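Local coordinates for DNA repair and recombination protein radB (PDB 2CVH) that probably takes part in DNA repair and homologous recombination as a RecA-like, DNA-binding protein with very weak ATPase activity and no strand-exchange activity of its own, at residues G189-V194 against L205-I211; D10-G14 against L195-R201; G5-L9 against G215-V219; F57-V63 against A76-L82. One frame throughout, in Å; residues are numbered along the deposited sequence.

Overall arrangement
Starting from the N terminus, residues 5-14 supply both the first and the second closure. Interaction 3 joins 5-9 to the C-terminal strand 215-218, closing a loop of almost the whole chain, and interaction 2 joins the following residues, 10-14, to 195-201 within that loop. Interaction 4 (57-63 with 76-82) is a short closure inside both, between helix 59-67 and the unit formed by helix 73-79 and strand 80-83. Interaction 1 pairs 189-194 with 205-211; it also lies within interaction 3 but crosses interaction 2, because 195-201 falls between its two strands. Interaction 1 builds the antiparallel hairpin, interactions 2 and 3 set the two ends of helix 7-12 against the antiparallel part of the sheet, and interaction 4 packs at its other outer strand.

Interaction 1: residues G189-V194 against L205-I211; sequences GLRVAV and LMAYFRI
R191 and F209 meet as a hydrogen-bonded antiparallel pair, and their side chains are in close contact. R191 CB lies over one face of the F209 ring, 3.5 Å from its centroid and 20° off the normal, a CH-pi contact. The ring gets there because F209 CG stands between its own backbone N and carbonyl carbon (chi1 66°), which swings the phenyl group under the neighbouring strand until its edge approaches the backbone N of A193. The R191 chain turns at CG, so that its guanidinium is steeply inclined to the ring and NH1 returns to the carbonyl of L190, with NH1 to O 2.7 Å. NH2 bonds to A30 O, and I211 CD1 lies 3.7 Å from R191 NE.

On the opposite face of the sheet, V192 and Y208 point the same way, side by side. V192 CG2, anti to its backbone N, sits over the tyrosine face at 3.9 Å from the centroid and also touches M206 CB at 3.7 Å. M206 bends back at its sulfur to bring CE to 4.0 Å from V194 CG2.

Regular backbone pairing supports this order, for example A193 N to A207 O at 2.8 Å. At the open end of the hairpin, away from its connecting loop, I211 N donates to G189 O, where a side chain on position 189 would collide with I211 O. The strand segments run at 155° to one another: a beta hairpin in the antiparallel part of a RecA-like sheet, with I211 reaching the predicted ATP-binding P-loop at G32.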
# COMPACT_ATOMS: atom_id res chain seq x y z
N GLY A 189 12.05 -13.96 7.23
CA GLY A 189 12.06 -12.51 7.05
C GLY A 189 12.63 -11.94 5.75
O GLY A 189 12.52 -10.73 5.50
N LEU A 190 13.21 -12.80 4.92
CA LEU A 190 13.83 -12.40 3.64
C LEU A 190 12.79 -12.15 2.55
O LEU A 190 11.91 -12.99 2.30
CB LEU A 190 14.82 -13.47 3.16
CG LEU A 190 16.28 -13.09 2.87
CD1 LEU A 190 16.80 -14.05 1.86
CD2 LEU A 190 16.44 -11.68 2.33
N ARG A 191 12.92 -11.02 1.87
CA ARG A 191 11.97 -10.64 0.85
C ARG A 191 12.63 -9.90 -0.31
O ARG A 191 13.76 -9.41 -0.20
CB ARG A 191 10.93 -9.68 1.47
CG ARG A 191 10.18 -10.20 2.69
CD ARG A 191 9.20 -11.27 2.31
NE ARG A 191 8.46 -11.72 3.49
CZ ARG A 191 8.78 -12.79 4.23
NH1 ARG A 191 9.84 -13.55 3.93
NH2 ARG A 191 8.04 -13.07 5.30
N VAL A 192 11.89 -9.77 -1.40
CA VAL A 192 12.39 -9.01 -2.55
C VAL A 192 11.19 -8.29 -3.17
O VAL A 192 10.08 -8.84 -3.21
CB VAL A 192 13.09 -9.93 -3.61
CG1 VAL A 192 12.08 -10.94 -4.19
CG2 VAL A 192 13.79 -9.08 -4.73
N ALA A 193 11.37 -7.04 -3.54
CA ALA A 193 10.30 -6.30 -4.20
C ALA A 193 10.67 -6.17 -5.70
O ALA A 193 11.83 -5.98 -6.04
CB ALA A 193 10.14 -4.91 -3.56
N VAL A 194 9.69 -6.33 -6.58
CA VAL A 194 9.95 -6.17 -7.99
C VAL A 194 9.08 -5.02 -8.48
O VAL A 194 7.87 -4.99 -8.22
CB VAL A 194 9.62 -7.45 -8.77
CG1 VAL A 194 9.92 -7.25 -10.26
CG2 VAL A 194 10.43 -8.63 -8.24
N LEU A 205 13.27 -4.18 -12.25
CA LEU A 205 14.31 -4.11 -11.23
C LEU A 205 13.80 -4.59 -9.85
O LEU A 205 12.59 -4.65 -9.61
CB LEU A 205 14.94 -2.72 -11.17
CG LEU A 205 16.18 -2.44 -12.03
CD1 LEU A 205 15.95 -2.93 -13.46
CD2 LEU A 205 16.50 -0.95 -12.02
N MET A 206 14.73 -4.94 -8.95
CA MET A 206 14.41 -5.49 -7.63
C MET A 206 15.18 -4.85 -6.51
O MET A 206 16.24 -4.29 -6.72
CB MET A 206 14.82 -6.96 -7.57
CG MET A 206 14.38 -7.79 -8.74
SD MET A 206 15.35 -9.29 -8.84
CE MET A 206 13.99 -10.34 -9.10
N ALA A 207 14.69 -5.08 -5.29
CA ALA A 207 15.31 -4.57 -4.06
C ALA A 207 15.06 -5.64 -3.01
O ALA A 207 13.93 -6.11 -2.83
CB ALA A 207 14.65 -3.26 -3.63
N TYR A 208 16.13 -6.09 -2.38
CA TYR A 208 16.04 -7.10 -1.33
C TYR A 208 15.86 -6.38 0.03
O TYR A 208 16.42 -5.28 0.25
CB TYR A 208 17.33 -7.94 -1.30
CG TYR A 208 17.47 -8.84 -2.51
CD1 TYR A 208 16.71 -10.00 -2.63
CD2 TYR A 208 18.29 -8.47 -3.59
CE1 TYR A 208 16.76 -10.78 -3.79
CE2 TYR A 208 18.36 -9.24 -4.76
CZ TYR A 208 17.59 -10.39 -4.85
OH TYR A 208 17.62 -11.16 -5.99
N PHE A 209 15.08 -6.96 0.92
CA PHE A 209 14.90 -6.36 2.22
C PHE A 209 14.55 -7.47 3.20
O PHE A 209 14.34 -8.61 2.79
CB PHE A 209 13.82 -5.24 2.17
CG PHE A 209 12.41 -5.75 1.87
CD1 PHE A 209 11.97 -5.93 0.55
CD2 PHE A 209 11.50 -5.98 2.91
CE1 PHE A 209 10.67 -6.33 0.28
CE2 PHE A 209 10.19 -6.38 2.64
CZ PHE A 209 9.77 -6.55 1.32
N ARG A 210 14.52 -7.15 4.50
CA ARG A 210 14.13 -8.14 5.51
C ARG A 210 13.16 -7.55 6.52
O ARG A 210 13.19 -6.36 6.80
CB ARG A 210 15.36 -8.74 6.23
CG ARG A 210 16.27 -7.73 6.82
CD ARG A 210 17.53 -8.32 7.39
NE ARG A 210 18.52 -7.26 7.63
CZ ARG A 210 18.83 -6.76 8.82
NH1 ARG A 210 18.23 -7.21 9.92
NH2 ARG A 210 19.76 -5.82 8.93
N ILE A 211 12.21 -8.36 6.95
CA ILE A 211 11.24 -7.95 7.93
C ILE A 211 11.87 -8.26 9.28
O ILE A 211 12.20 -9.42 9.55
CB ILE A 211 9.92 -8.75 7.80
CG1 ILE A 211 9.29 -8.43 6.41
CG2 ILE A 211 8.99 -8.43 9.00
CD1 ILE A 211 8.00 -9.19 6.09

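Interaction 2: residues D10-G14 against L195-R201; sequences DSLLG and LERHRFR
L12 and L195 approach to 7.2 Å between CA atoms, and G14 and R201 to 6.5 Å, as the end of helix 7-12 settles against the strand 190-197 and the loop after it. The helix closes in a Schellman motif, with G14 at positive phi and its N giving a weak bond back to S11 O; a side chain there would run into F200 CZ. This is the N-terminal helix of a RecA-like domain lying across the antiparallel strands.

The apolar part is built round L195. Its side chain and that of L12 run antiparallel alongside each other, L12 CD1 coming to 3.8 Å from L195 CB. L13 reaches in obliquely from the last turn, with its CD2 at 3.9 Å from L195 CD1. L195 CD2 also presses to 3.4 Å from the L12 carbonyl O, so a methyl covers part of this helix-end oxygen.

The polar part comes from R201, whose chain bends twice (chi2 -66°, chi3 -61°) and so folds over the helix terminus. NE donates to L12 O at 3.0 Å with the oxygen nearly in the guanidinium plane, yet the donor stands 58° above the plane of the L12 carbonyl. S11 O lies over a guanidinium face without bonding.

On the strand side, a classic beta bulge sets E196 and R197 together opposite I179, after which the chain leaves the sheet. The loop is then held by H198: ND1 receives F200 N at 3.2 Å, and the same ND1 receives R201 N at 3.2 Å.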
# COMPACT_ATOMS: atom_id res chain seq x y z
N ASP A 10 14.08 2.54 -1.78
CA ASP A 10 14.12 3.93 -2.22
C ASP A 10 14.89 4.04 -3.52
O ASP A 10 14.53 4.85 -4.35
CB ASP A 10 14.76 4.85 -1.16
CG ASP A 10 13.82 5.14 0.02
OD1 ASP A 10 12.63 4.74 -0.03
OD2 ASP A 10 14.28 5.75 1.00
N SER A 11 15.97 3.27 -3.65
CA SER A 11 16.79 3.24 -4.87
C SER A 11 15.92 2.72 -6.01
O SER A 11 15.85 3.33 -7.08
CB SER A 11 18.00 2.30 -4.72
OG SER A 11 18.93 2.84 -3.81
N LEU A 12 15.27 1.59 -5.78
CA LEU A 12 14.37 1.01 -6.76
C LEU A 12 13.27 2.01 -7.21
O LEU A 12 12.95 2.14 -8.40
CB LEU A 12 13.69 -0.22 -6.16
CG LEU A 12 12.72 -0.95 -7.09
CD1 LEU A 12 13.50 -1.51 -8.23
CD2 LEU A 12 11.92 -2.03 -6.38
N LEU A 13 12.70 2.72 -6.24
CA LEU A 13 11.61 3.66 -6.50
C LEU A 13 11.99 5.10 -6.87
O LEU A 13 11.10 5.94 -7.00
CB LEU A 13 10.67 3.69 -5.29
CG LEU A 13 9.83 2.46 -4.99
CD1 LEU A 13 9.25 2.56 -3.59
CD2 LEU A 13 8.74 2.31 -6.06
N GLY A 14 13.27 5.41 -6.99
CA GLY A 14 13.63 6.77 -7.31
C GLY A 14 13.52 7.70 -6.11
O GLY A 14 13.52 8.92 -6.28
N LEU A 195 9.73 -4.04 -9.10
CA LEU A 195 9.06 -2.87 -9.68
C LEU A 195 8.52 -3.29 -11.04
O LEU A 195 9.23 -3.22 -12.05
CB LEU A 195 10.06 -1.73 -9.87
CG LEU A 195 9.46 -0.38 -10.21
CD1 LEU A 195 8.41 0.02 -9.17
CD2 LEU A 195 10.55 0.63 -10.28
N GLU A 196 7.29 -3.75 -11.06
CA GLU A 196 6.66 -4.22 -12.28
C GLU A 196 6.17 -3.11 -13.17
O GLU A 196 6.01 -3.28 -14.38
CB GLU A 196 5.49 -5.11 -11.94
CG GLU A 196 5.89 -6.20 -11.03
CD GLU A 196 4.89 -7.28 -11.03
OE1 GLU A 196 3.70 -6.96 -10.86
OE2 GLU A 196 5.31 -8.43 -11.23
N ARG A 197 5.91 -1.96 -12.58
CA ARG A 197 5.42 -0.86 -13.35
C ARG A 197 5.76 0.42 -12.65
O ARG A 197 5.63 0.54 -11.43
CB ARG A 197 3.91 -1.01 -13.53
CG ARG A 197 3.30 0.08 -14.39
CD ARG A 197 2.23 -0.50 -15.28
NE ARG A 197 0.92 -0.52 -14.65
CZ ARG A 197 -0.03 -1.41 -14.95
NH1 ARG A 197 0.17 -2.36 -15.86
NH2 ARG A 197 -1.21 -1.30 -14.38
N HIS A 198 6.29 1.35 -13.43
CA HIS A 198 6.62 2.63 -12.87
C HIS A 198 6.65 3.60 -14.00
O HIS A 198 6.83 3.23 -15.16
CB HIS A 198 7.97 2.61 -12.18
CG HIS A 198 8.15 3.72 -11.19
ND1 HIS A 198 8.74 4.92 -11.52
CD2 HIS A 198 7.82 3.80 -9.88
CE1 HIS A 198 8.77 5.70 -10.45
NE2 HIS A 198 8.21 5.04 -9.45
N ARG A 199 6.53 4.86 -13.64
CA ARG A 199 6.48 5.92 -14.62
C ARG A 199 7.80 6.32 -15.23
O ARG A 199 7.84 6.73 -16.39
CB ARG A 199 5.77 7.12 -14.00
CG ARG A 199 4.31 6.82 -13.66
CD ARG A 199 4.02 7.03 -12.18
NE ARG A 199 4.46 8.34 -11.73
CZ ARG A 199 5.44 8.53 -10.86
NH1 ARG A 199 6.09 7.49 -10.34
NH2 ARG A 199 5.78 9.77 -10.52
N PHE A 200 8.88 6.23 -14.47
CA PHE A 200 10.17 6.63 -15.01
C PHE A 200 11.32 5.72 -14.62
O PHE A 200 12.33 5.68 -15.31
CB PHE A 200 10.48 8.10 -14.64
CG PHE A 200 10.76 8.32 -13.17
CD1 PHE A 200 12.07 8.26 -12.68
CD2 PHE A 200 9.72 8.54 -12.26
CE1 PHE A 200 12.33 8.42 -11.31
CE2 PHE A 200 9.98 8.70 -10.89
CZ PHE A 200 11.29 8.63 -10.42
N ARG A 201 11.19 5.00 -13.51
CA ARG A 201 12.25 4.10 -13.05
C ARG A 201 12.21 2.84 -13.90
O ARG A 201 11.12 2.38 -14.27
CB ARG A 201 12.01 3.69 -11.59
CG ARG A 201 12.41 4.74 -10.54
CD ARG A 201 13.90 4.96 -10.55
NE ARG A 201 14.63 3.74 -10.23
CZ ARG A 201 15.90 3.51 -10.55
NH1 ARG A 201 16.60 4.42 -11.21
NH2 ARG A 201 16.49 2.40 -10.13

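Interaction 3: residues G5-L9 against G215-V219; sequences GTKSL and GIEDV
Hydrogen bonds carry most of this contact, and both oxygens of D218 share in them. OD2 accepts from K7 N at 2.8 Å and OD1 from S8 N at 2.9 Å, each through the syn lone pair, so the carboxylate straddles two N-H groups of the first helical turn. T6 occupies the N-cap position, but its own side chain makes no capping bond. The negative charge of D218 at this helix start would probably be favoured by the helix dipole. Replacing D218 with an alanine would probably leave the backbone N-H groups of K7 and S8 without their acceptor and weaken the hold between helix start and strand.

Water joins in as well. One molecule donates to G5 O and to D218 OD2, the latter at 3.0 Å, and another lies 2.6 Å from I216 O and close to G5 O.

Van der Waals contacts are fewer. The apolar pair is L9 CD1 with I216 CG2, 4.0 Å apart, the side chains crossing at about a right angle. T6 adds two methyl-oxygen contacts: its CG2, anti to the backbone N (OG1 at chi1 -48°), lies 3.3 Å from D218 OD1, and its OG1 is 3.4 Å from I216 CG2.

Beyond the pair, S8 OG bonds to Y208 O and D218 O accepts from R210 NE, both on strand 206-212, while I216 and L9 pack on L36 of helix 33-44. The start of helix 7-12 is thus seated between the outermost strand 215-218, its neighbour 206-212 and the helix after the P-loop.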
# COMPACT_ATOMS: atom_id res chain seq x y z
N GLY A 5 12.21 4.28 4.13
CA GLY A 5 13.10 4.08 5.25
C GLY A 5 14.06 2.95 4.95
O GLY A 5 14.82 2.54 5.82
N THR A 6 14.07 2.52 3.69
CA THR A 6 14.93 1.44 3.22
C THR A 6 15.71 1.91 1.98
O THR A 6 15.12 2.38 0.98
CB THR A 6 14.08 0.23 2.86
OG1 THR A 6 13.16 -0.00 3.94
CG2 THR A 6 14.93 -0.98 2.68
N LYS A 7 17.03 1.82 2.07
CA LYS A 7 17.93 2.24 1.01
C LYS A 7 17.65 1.54 -0.34
O LYS A 7 17.64 2.17 -1.38
CB LYS A 7 19.36 1.98 1.48
CG LYS A 7 20.40 2.92 0.98
CD LYS A 7 21.02 2.45 -0.31
CE LYS A 7 22.06 3.45 -0.81
NZ LYS A 7 22.65 2.98 -2.09
N SER A 8 17.38 0.25 -0.31
CA SER A 8 17.13 -0.47 -1.53
C SER A 8 15.80 -0.12 -2.16
O SER A 8 15.71 0.07 -3.37
CB SER A 8 17.24 -1.99 -1.32
OG SER A 8 16.28 -2.49 -0.39
N LEU A 9 14.74 -0.11 -1.35
CA LEU A 9 13.40 0.20 -1.82
C LEU A 9 13.34 1.63 -2.38
O LEU A 9 12.68 1.87 -3.38
CB LEU A 9 12.36 -0.04 -0.70
CG LEU A 9 12.09 -1.51 -0.30
CD1 LEU A 9 11.23 -1.64 0.95
CD2 LEU A 9 11.37 -2.21 -1.44
N GLY A 215 10.72 -3.18 11.64
CA GLY A 215 9.85 -2.95 10.49
C GLY A 215 10.44 -3.66 9.27
O GLY A 215 10.36 -4.88 9.14
N ILE A 216 11.08 -2.89 8.41
CA ILE A 216 11.68 -3.43 7.20
C ILE A 216 13.05 -2.82 7.09
O ILE A 216 13.24 -1.63 7.29
CB ILE A 216 10.82 -3.12 5.96
CG1 ILE A 216 9.76 -4.23 5.80
CG2 ILE A 216 11.69 -3.00 4.71
CD1 ILE A 216 8.69 -3.92 4.80
N GLU A 217 14.04 -3.67 6.85
CA GLU A 217 15.41 -3.21 6.76
C GLU A 217 16.13 -3.71 5.53
O GLU A 217 15.66 -4.61 4.84
CB GLU A 217 16.20 -3.65 8.02
CG GLU A 217 15.64 -3.05 9.30
CD GLU A 217 16.51 -3.32 10.50
OE1 GLU A 217 16.14 -4.18 11.31
OE2 GLU A 217 17.54 -2.65 10.67
N ASP A 218 17.23 -3.04 5.21
CA ASP A 218 18.05 -3.47 4.11
C ASP A 218 18.73 -4.74 4.61
O ASP A 218 18.93 -4.92 5.83
CB ASP A 218 19.08 -2.40 3.78
CG ASP A 218 18.47 -1.25 3.05
OD1 ASP A 218 18.07 -1.49 1.90
OD2 ASP A 218 18.35 -0.15 3.64
N VAL A 219 19.02 -5.64 3.69
CA VAL A 219 19.65 -6.89 4.06
C VAL A 219 21.08 -6.63 4.47
O VAL A 219 21.59 -5.53 4.32
CB VAL A 219 19.66 -7.88 2.88
CG1 VAL A 219 18.25 -8.19 2.45
CG2 VAL A 219 20.47 -7.29 1.73
O HOH W 1 14.91 0.38 7.34
O HOH W 2 17.91 2.08 5.56

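Interaction 4: residues F57-V63 against A76-L82; sequences FSPERLV and ALSRFIL
F57 is gripped on its face, at its edge and obliquely by three residues of 76-82. L82 CD2 stands over the centre of one ring face, 3.7 Å from the centroid and 11° off the normal, a CH-pi contact. L77 CD1 lies near the ring plane, 4.0 Å from F57 CZ. The F80 ring is inclined by 37°, neither stacked nor edge-on, and its CD2 comes to 3.3 Å from F57 CE2. The phenyl group reaches all three because F57 CG is anti to the backbone N (chi1 178°). A serine in place of F57 would probably open a gap between L77, F80 and L82 and leave L82 CD2 without the ring face it packs on.

L62 meets F80 from the opposite direction, its CD2 3.4 Å from F80 CD1, and L77 fills the space beside it: L77 CD2 is 4.0 Å from V63 CG2, with P59 flanking.

These segments belong to a beta-alpha-beta crossover, in which two short helices, 59-67 and 73-79, link the adjacent parallel strands 47-52 and 80-83 of the RecA-like sheet.

A second shell fixes the first. S58 is the N-cap of helix 59-67, its OG accepting from R61 N at 3.3 Å. F57 N donates to D52 OD2 while Y50 meets the F57 ring edge-to-face, and L38 of helix 33-44 touches both F57 and L62. R61 NH2 extends to T212 O, on strand 206-212.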
# COMPACT_ATOMS: atom_id res chain seq x y z
N PHE A 57 -3.68 -3.87 10.00
CA PHE A 57 -2.99 -2.84 10.78
C PHE A 57 -2.83 -3.24 12.24
O PHE A 57 -3.80 -3.61 12.91
CB PHE A 57 -3.73 -1.49 10.70
CG PHE A 57 -3.09 -0.43 11.52
CD1 PHE A 57 -3.45 -0.24 12.85
CD2 PHE A 57 -2.09 0.36 10.99
CE1 PHE A 57 -2.81 0.73 13.63
CE2 PHE A 57 -1.44 1.34 11.76
CZ PHE A 57 -1.80 1.52 13.09
N SER A 58 -1.61 -3.11 12.75
CA SER A 58 -1.34 -3.49 14.14
C SER A 58 -0.69 -2.36 14.90
O SER A 58 0.43 -1.99 14.58
CB SER A 58 -0.43 -4.72 14.22
OG SER A 58 -0.10 -4.99 15.56
N PRO A 59 -1.40 -1.81 15.91
CA PRO A 59 -0.94 -0.71 16.77
C PRO A 59 0.36 -1.08 17.45
O PRO A 59 1.31 -0.29 17.44
CB PRO A 59 -2.08 -0.59 17.78
CG PRO A 59 -3.29 -0.92 16.97
CD PRO A 59 -2.82 -2.14 16.19
N GLU A 60 0.40 -2.30 18.00
CA GLU A 60 1.60 -2.82 18.69
C GLU A 60 2.81 -2.88 17.78
O GLU A 60 3.93 -2.52 18.19
CB GLU A 60 1.34 -4.22 19.23
CG GLU A 60 0.44 -4.26 20.43
CD GLU A 60 -1.02 -4.45 20.09
OE1 GLU A 60 -1.43 -4.24 18.93
OE2 GLU A 60 -1.76 -4.81 21.02
N ARG A 61 2.58 -3.36 16.56
CA ARG A 61 3.64 -3.48 15.55
C ARG A 61 4.19 -2.08 15.21
O ARG A 61 5.41 -1.89 15.13
CB ARG A 61 3.11 -4.21 14.31
CG ARG A 61 4.14 -4.53 13.25
CD ARG A 61 5.26 -5.43 13.78
NE ARG A 61 6.12 -5.89 12.69
CZ ARG A 61 7.42 -5.63 12.59
NH1 ARG A 61 8.04 -4.92 13.52
NH2 ARG A 61 8.08 -6.05 11.53
N LEU A 62 3.29 -1.10 15.06
CA LEU A 62 3.72 0.27 14.78
C LEU A 62 4.47 0.85 15.99
O LEU A 62 5.46 1.57 15.83
CB LEU A 62 2.52 1.15 14.44
CG LEU A 62 2.97 2.58 14.13
CD1 LEU A 62 3.57 2.64 12.72
CD2 LEU A 62 1.81 3.53 14.27
N VAL A 63 3.97 0.56 17.19
CA VAL A 63 4.62 0.99 18.45
C VAL A 63 6.03 0.39 18.49
O VAL A 63 7.01 1.09 18.76
CB VAL A 63 3.82 0.48 19.69
CG1 VAL A 63 4.59 0.74 20.97
CG2 VAL A 63 2.46 1.13 19.74
N ALA A 76 3.40 8.70 17.16
CA ALA A 76 3.43 7.92 15.94
C ALA A 76 2.09 7.26 15.75
O ALA A 76 1.42 7.47 14.73
CB ALA A 76 4.52 6.86 16.04
N LEU A 77 1.65 6.52 16.77
CA LEU A 77 0.37 5.83 16.70
C LEU A 77 -0.77 6.81 16.50
O LEU A 77 -1.75 6.50 15.83
CB LEU A 77 0.15 4.97 17.95
CG LEU A 77 -1.10 4.08 17.98
CD1 LEU A 77 -1.28 3.32 16.67
CD2 LEU A 77 -1.00 3.09 19.16
N SER A 78 -0.65 8.00 17.10
CA SER A 78 -1.70 9.00 16.97
C SER A 78 -1.83 9.53 15.54
O SER A 78 -2.90 9.98 15.14
CB SER A 78 -1.47 10.17 17.91
OG SER A 78 -1.54 9.74 19.25
N ARG A 79 -0.74 9.50 14.77
CA ARG A 79 -0.80 10.01 13.41
C ARG A 79 -1.57 9.12 12.47
O ARG A 79 -1.96 9.55 11.39
CB ARG A 79 0.59 10.31 12.88
CG ARG A 79 1.12 11.64 13.38
CD ARG A 79 2.49 11.98 12.83
NE ARG A 79 3.56 11.14 13.34
CZ ARG A 79 4.10 10.09 12.70
NH1 ARG A 79 3.66 9.71 11.49
NH2 ARG A 79 5.12 9.44 13.25
N PHE A 80 -1.89 7.91 12.90
CA PHE A 80 -2.60 6.97 12.06
C PHE A 80 -4.08 7.10 12.25
O PHE A 80 -4.64 6.64 13.25
CB PHE A 80 -2.13 5.52 12.32
CG PHE A 80 -0.86 5.15 11.56
CD1 PHE A 80 0.39 5.61 11.97
CD2 PHE A 80 -0.92 4.36 10.43
CE1 PHE A 80 1.55 5.30 11.25
CE2 PHE A 80 0.23 4.04 9.71
CZ PHE A 80 1.46 4.52 10.13
N ILE A 81 -4.72 7.73 11.26
CA ILE A 81 -6.16 7.93 11.26
C ILE A 81 -6.79 6.68 10.63
O ILE A 81 -6.78 6.53 9.40
CB ILE A 81 -6.53 9.18 10.45
CG1 ILE A 81 -5.67 10.36 10.89
CG2 ILE A 81 -8.01 9.46 10.58
CD1 ILE A 81 -5.59 10.56 12.38
N LEU A 82 -7.36 5.81 11.45
CA LEU A 82 -7.91 4.56 10.97
C LEU A 82 -9.35 4.54 10.58
O LEU A 82 -10.17 5.24 11.16
CB LEU A 82 -7.69 3.47 12.01
CG LEU A 82 -6.25 3.20 12.47
CD1 LEU A 82 -6.25 2.36 13.75
CD2 LEU A 82 -5.47 2.51 11.37